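Local coordinates for alternansucrase (PDB 6HVG), which belongs to glycoside hydrolase family 70 and joins a TIM-barrel-related catalytic domain to repeats of the choline-binding and putative cell-wall-binding type, at residues A1071-L1084 and I1142-D1155. Sequence-based numbering, arbitrary orientation.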
loop_
_atom_site.group_PDB
_atom_site.type_symbol
_atom_site.label_atom_id
_atom_site.label_comp_id
_atom_site.label_asym_id
_atom_site.label_seq_id
_atom_site.Cartn_x
_atom_site.Cartn_y
_atom_site.Cartn_z
ATOM N N ALA A 1071 32.379 -16.819 4.552
ATOM C CA ALA A 1071 32.923 -15.488 4.837
ATOM C C ALA A 1071 34.084 -15.099 3.919
ATOM O O ALA A 1071 34.098 -14.013 3.375
ATOM C CB ALA A 1071 33.358 -15.404 6.295
ATOM N N ASN A 1072 35.068 -15.990 3.788
ATOM C CA ASN A 1072 36.150 -15.903 2.782
ATOM C C ASN A 1072 35.744 -15.266 1.453
ATOM O O ASN A 1072 36.359 -14.287 1.024
ATOM C CB ASN A 1072 36.786 -17.303 2.518
ATOM C CG ASN A 1072 35.746 -18.472 2.504
ATOM O OD1 ASN A 1072 35.039 -18.714 1.505
ATOM N ND2 ASN A 1072 35.677 -19.210 3.618
ATOM N N LEU A 1073 34.711 -15.817 0.809
ATOM C CA LEU A 1073 34.286 -15.384 -0.533
ATOM C C LEU A 1073 34.027 -13.878 -0.638
ATOM O O LEU A 1073 34.320 -13.264 -1.667
ATOM C CB LEU A 1073 33.037 -16.163 -0.967
ATOM C CG LEU A 1073 32.417 -15.808 -2.334
ATOM C CD1 LEU A 1073 33.422 -15.926 -3.480
ATOM C CD2 LEU A 1073 31.209 -16.682 -2.606
ATOM N N PHE A 1074 33.491 -13.302 0.434
ATOM C CA PHE A 1074 33.180 -11.876 0.505
ATOM C C PHE A 1074 34.367 -10.981 0.812
ATOM O O PHE A 1074 34.387 -9.820 0.418
ATOM C CB PHE A 1074 32.087 -11.649 1.553
ATOM C CG PHE A 1074 30.854 -12.469 1.300
ATOM C CD1 PHE A 1074 30.156 -12.337 0.097
ATOM C CD2 PHE A 1074 30.436 -13.412 2.217
ATOM C CE1 PHE A 1074 29.078 -13.122 -0.170
ATOM C CE2 PHE A 1074 29.339 -14.188 1.962
ATOM C CZ PHE A 1074 28.673 -14.040 0.764
ATOM N N LYS A 1075 35.357 -11.498 1.526
ATOM C CA LYS A 1075 36.585 -10.747 1.726
ATOM C C LYS A 1075 37.197 -10.439 0.371
ATOM O O LYS A 1075 37.601 -9.310 0.126
ATOM C CB LYS A 1075 37.567 -11.524 2.603
ATOM C CG LYS A 1075 38.844 -10.780 2.980
ATOM C CD LYS A 1075 39.840 -11.756 3.601
ATOM C CE LYS A 1075 41.243 -11.176 3.731
ATOM N NZ LYS A 1075 41.311 -10.181 4.841
ATOM N N GLU A 1076 37.232 -11.446 -0.502
ATOM C CA GLU A 1076 37.868 -11.332 -1.821
ATOM C C GLU A 1076 37.067 -10.513 -2.851
ATOM O O GLU A 1076 37.628 -10.073 -3.855
ATOM C CB GLU A 1076 38.249 -12.729 -2.351
ATOM C CG GLU A 1076 39.560 -13.238 -1.717
ATOM C CD GLU A 1076 39.599 -14.741 -1.414
ATOM O OE1 GLU A 1076 38.641 -15.291 -0.818
ATOM O OE2 GLU A 1076 40.617 -15.382 -1.753
ATOM N N LEU A 1077 35.778 -10.283 -2.582
ATOM C CA LEU A 1077 34.971 -9.330 -3.361
ATOM C C LEU A 1077 35.028 -7.905 -2.826
ATOM O O LEU A 1077 34.452 -6.992 -3.409
ATOM C CB LEU A 1077 33.518 -9.788 -3.440
ATOM C CG LEU A 1077 33.272 -11.087 -4.238
ATOM C CD1 LEU A 1077 31.820 -11.536 -4.078
ATOM C CD2 LEU A 1077 33.633 -10.930 -5.714
ATOM N N GLY A 1078 35.736 -7.703 -1.728
ATOM C CA GLY A 1078 35.965 -6.365 -1.201
ATOM C C GLY A 1078 34.853 -5.858 -0.290
ATOM O O GLY A 1078 34.764 -4.664 -0.048
ATOM N N ILE A 1079 34.029 -6.762 0.232
ATOM C CA ILE A 1079 33.011 -6.365 1.174
ATOM C C ILE A 1079 33.738 -6.017 2.447
ATOM O O ILE A 1079 34.513 -6.822 2.939
ATOM C CB ILE A 1079 31.983 -7.480 1.469
ATOM C CG1 ILE A 1079 30.923 -7.587 0.379
ATOM C CG2 ILE A 1079 31.199 -7.162 2.743
ATOM C CD1 ILE A 1079 31.425 -7.658 -1.030
ATOM N N THR A 1080 33.506 -4.812 2.953
ATOM C CA THR A 1080 34.035 -4.408 4.243
ATOM C C THR A 1080 32.969 -4.397 5.339
ATOM O O THR A 1080 33.326 -4.405 6.506
ATOM C CB THR A 1080 34.676 -3.021 4.164
ATOM O OG1 THR A 1080 33.707 -2.067 3.721
ATOM C CG2 THR A 1080 35.864 -3.057 3.228
ATOM N N SER A 1081 31.681 -4.371 4.966
ATOM C CA SER A 1081 30.565 -4.564 5.913
ATOM C C SER A 1081 29.436 -5.442 5.368
ATOM O O SER A 1081 29.001 -5.281 4.239
ATOM C CB SER A 1081 29.988 -3.230 6.346
ATOM O OG SER A 1081 29.141 -3.417 7.470
ATOM N N PHE A 1082 28.966 -6.370 6.192
ATOM C CA PHE A 1082 27.936 -7.323 5.818
ATOM C C PHE A 1082 26.624 -6.919 6.472
ATOM O O PHE A 1082 26.490 -6.954 7.698
ATOM C CB PHE A 1082 28.313 -8.720 6.278
ATOM C CG PHE A 1082 27.614 -9.823 5.511
ATOM C CD1 PHE A 1082 26.285 -10.129 5.760
ATOM C CD2 PHE A 1082 28.293 -10.557 4.551
ATOM C CE1 PHE A 1082 25.659 -11.132 5.059
ATOM C CE2 PHE A 1082 27.672 -11.567 3.853
ATOM C CZ PHE A 1082 26.358 -11.859 4.107
ATOM N N GLU A 1083 25.665 -6.500 5.661
ATOM C CA GLU A 1083 24.350 -6.138 6.177
ATOM C C GLU A 1083 23.541 -7.400 6.250
ATOM O O GLU A 1083 23.144 -7.953 5.227
ATOM C CB GLU A 1083 23.661 -5.096 5.290
ATOM C CG GLU A 1083 22.445 -4.462 5.923
ATOM C CD GLU A 1083 21.546 -3.766 4.912
ATOM O OE1 GLU A 1083 22.070 -3.032 4.041
ATOM O OE2 GLU A 1083 20.303 -3.969 4.980
ATOM N N LEU A 1084 23.333 -7.872 7.479
ATOM C CA LEU A 1084 22.542 -9.080 7.757
ATOM C C LEU A 1084 21.077 -8.711 7.889
ATOM O O LEU A 1084 20.751 -7.629 8.354
ATOM C CB LEU A 1084 22.998 -9.734 9.065
ATOM C CG LEU A 1084 24.386 -10.363 9.070
ATOM C CD1 LEU A 1084 25.080 -10.140 10.382
ATOM C CD2 LEU A 1084 24.323 -11.848 8.774
ATOM N N ILE A 1142 28.762 -13.759 12.873
ATOM C CA ILE A 1142 29.349 -12.452 13.119
ATOM C C ILE A 1142 30.853 -12.569 13.371
ATOM O O ILE A 1142 31.636 -11.782 12.840
ATOM C CB ILE A 1142 28.630 -11.739 14.300
ATOM C CG1 ILE A 1142 27.276 -11.230 13.833
ATOM C CG2 ILE A 1142 29.440 -10.567 14.843
ATOM C CD1 ILE A 1142 26.369 -10.754 14.952
ATOM N N GLU A 1143 31.255 -13.543 14.185
ATOM C CA GLU A 1143 32.679 -13.788 14.454
ATOM C C GLU A 1143 33.435 -14.093 13.150
ATOM O O GLU A 1143 34.477 -13.494 12.885
ATOM C CB GLU A 1143 32.849 -14.945 15.441
ATOM C CG GLU A 1143 34.254 -15.113 15.990
ATOM C CD GLU A 1143 34.335 -16.172 17.075
ATOM O OE1 GLU A 1143 33.622 -17.197 16.955
ATOM O OE2 GLU A 1143 35.129 -15.984 18.031
ATOM N N ALA A 1144 32.878 -15.001 12.347
ATOM C CA ALA A 1144 33.446 -15.378 11.079
ATOM C C ALA A 1144 33.679 -14.166 10.183
ATOM O O ALA A 1144 34.657 -14.124 9.414
ATOM C CB ALA A 1144 32.561 -16.397 10.377
ATOM N N LEU A 1145 32.785 -13.186 10.246
ATOM C CA LEU A 1145 32.961 -11.974 9.442
ATOM C C LEU A 1145 34.094 -11.125 9.995
ATOM O O LEU A 1145 34.813 -10.523 9.228
ATOM C CB LEU A 1145 31.668 -11.178 9.365
ATOM C CG LEU A 1145 30.530 -11.856 8.610
ATOM C CD1 LEU A 1145 29.195 -11.236 8.971
ATOM C CD2 LEU A 1145 30.768 -11.797 7.105
ATOM N N HIS A 1146 34.269 -11.096 11.313
ATOM C CA HIS A 1146 35.406 -10.391 11.914
ATOM C C HIS A 1146 36.746 -11.087 11.643
ATOM O O HIS A 1146 37.724 -10.430 11.323
ATOM C CB HIS A 1146 35.203 -10.212 13.420
ATOM C CG HIS A 1146 34.043 -9.330 13.766
ATOM N ND1 HIS A 1146 33.355 -9.441 14.955
ATOM C CD2 HIS A 1146 33.437 -8.340 13.067
ATOM C CE1 HIS A 1146 32.393 -8.537 14.981
ATOM N NE2 HIS A 1146 32.418 -7.862 13.846
ATOM N N LYS A 1147 36.783 -12.405 11.755
ATOM C CA LYS A 1147 37.946 -13.180 11.322
ATOM C C LYS A 1147 38.346 -12.888 9.851
ATOM O O LYS A 1147 39.517 -13.017 9.502
ATOM C CB LYS A 1147 37.704 -14.685 11.528
ATOM C CG LYS A 1147 37.925 -15.175 12.956
ATOM C CD LYS A 1147 39.379 -15.642 13.135
ATOM C CE LYS A 1147 39.709 -16.158 14.543
ATOM N NZ LYS A 1147 40.051 -15.064 15.496
ATOM N N ASN A 1148 37.390 -12.500 9.006
ATOM C CA ASN A 1148 37.682 -12.084 7.628
ATOM C C ASN A 1148 37.597 -10.567 7.403
ATOM O O ASN A 1148 37.423 -10.107 6.258
ATOM C CB ASN A 1148 36.762 -12.791 6.644
ATOM C CG ASN A 1148 36.984 -14.280 6.605
ATOM O OD1 ASN A 1148 37.482 -14.824 5.613
ATOM N ND2 ASN A 1148 36.610 -14.952 7.679
ATOM N N GLY A 1149 37.756 -9.800 8.484
ATOM C CA GLY A 1149 37.911 -8.344 8.415
ATOM C C GLY A 1149 36.714 -7.601 7.876
ATOM O O GLY A 1149 36.843 -6.526 7.314
ATOM N N MET A 1150 35.536 -8.174 8.065
ATOM C CA MET A 1150 34.279 -7.529 7.683
ATOM C C MET A 1150 33.473 -7.182 8.920
ATOM O O MET A 1150 33.534 -7.878 9.927
ATOM C CB MET A 1150 33.445 -8.460 6.823
ATOM C CG MET A 1150 33.967 -8.613 5.413
ATOM S SD MET A 1150 32.957 -9.720 4.430
ATOM C CE MET A 1150 33.578 -11.294 5.000
ATOM N N GLN A 1151 32.724 -6.093 8.825
ATOM C CA GLN A 1151 31.806 -5.677 9.868
ATOM C C GLN A 1151 30.434 -6.311 9.707
ATOM O O GLN A 1151 30.076 -6.749 8.637
ATOM C CB GLN A 1151 31.637 -4.165 9.839
ATOM C CG GLN A 1151 32.863 -3.345 10.178
ATOM C CD GLN A 1151 32.591 -1.871 10.011
ATOM O OE1 GLN A 1151 31.462 -1.399 10.229
ATOM N NE2 GLN A 1151 33.612 -1.127 9.629
ATOM N N ALA A 1152 29.665 -6.337 10.785
ATOM C CA ALA A 1152 28.293 -6.850 10.748
ATOM C C ALA A 1152 27.308 -5.745 11.108
ATOM O O ALA A 1152 27.424 -5.076 12.160
ATOM C CB ALA A 1152 28.127 -8.030 11.702
ATOM N N ILE A 1153 26.328 -5.554 10.234
ATOM C CA ILE A 1153 25.304 -4.522 10.435
ATOM C C ILE A 1153 24.033 -5.122 11.009
ATOM O O ILE A 1153 23.487 -6.087 10.475
ATOM C CB ILE A 1153 24.981 -3.773 9.123
ATOM C CG1 ILE A 1153 26.082 -2.778 8.800
ATOM C CG2 ILE A 1153 23.692 -3.009 9.239
ATOM C CD1 ILE A 1153 26.062 -2.342 7.353
ATOM N N ALA A 1154 23.568 -4.521 12.093
ATOM C CA ALA A 1154 22.306 -4.886 12.723
ATOM C C ALA A 1154 21.181 -4.052 12.146
ATOM O O ALA A 1154 21.313 -2.847 12.053
ATOM C CB ALA A 1154 22.398 -4.632 14.223
ATOM N N ASP A 1155 20.074 -4.680 11.769
ATOM C CA ASP A 1155 18.891 -3.936 11.319
ATOM C C ASP A 1155 18.122 -3.443 12.546
ATOM O O ASP A 1155 17.535 -4.228 13.273
ATOM C CB ASP A 1155 17.985 -4.799 10.422
ATOM C CG ASP A 1155 17.409 -4.018 9.243
ATOM O OD1 ASP A 1155 17.092 -2.838 9.401
ATOM O OD2 ASP A 1155 17.274 -4.576 8.145
HETATM O O HOH W 1 29.030 -1.981 9.895
HETATM O O HOH W 2 19.605 -5.450 7.059
#
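Met1150 reaches from the turn after its helix to lie against Ala1071, Phe1074 and Ile1079. With CG beside its own backbone N (chi1 -74°) and a bend at chi3, the side chain crosses that of Ile1079 at a slant, SD lying 3.5 Å from Ile1079 CG2 and 3.6 Å from Phe1074 CB, while CE turns toward the backbone O of Ala1071. Phe1082 and Leu1145 meet at about a right angle: both methyls of Leu1145 press on the root of the aromatic side chain, CD2 coming obliquely to 3.8 Å from Phe1082 CD2. The neighbouring ring atom, CE2, lies over one face of the Phe1074 ring, 3.6 Å above its plane and offset toward the rim. Asn1148 is held by its own helix, ND2 giving a 2.7 Å bond to Ala1144 O, and its amide lies against Ala1071 CB. On the other face of the sheet, Ile1153 leans CD1 on Ser1081 OG and sets CG2 against Glu1083 CG; a water joins Ser1081 OG to Gln1151 OE1, which also accepts from Leu655 N, while NE2 bonds to Asn652 O. Strands 1081-1083 and 1151-1155 run parallel, 29° between their directions. Evidence for the pairing is three nearly straight bonds: Gln1151 N to Thr1080 O (2.9 Å), Phe1082 N to Gln1151 O (2.7 Å) and Ile1153 N to Phe1082 O (2.9 Å). Glu1083 and Asp1155 have salt-bridge partners in Arg823 and Arg619, respectively. The contact joins two neighbouring strands of the eight-stranded parallel barrel and helices 1063-1075 and 1135-1147, side by side outside them; strand 1081-1083 runs between 1045-1047 and 1151-1156, and strand 617-620 lies on the other side of 1151-1156.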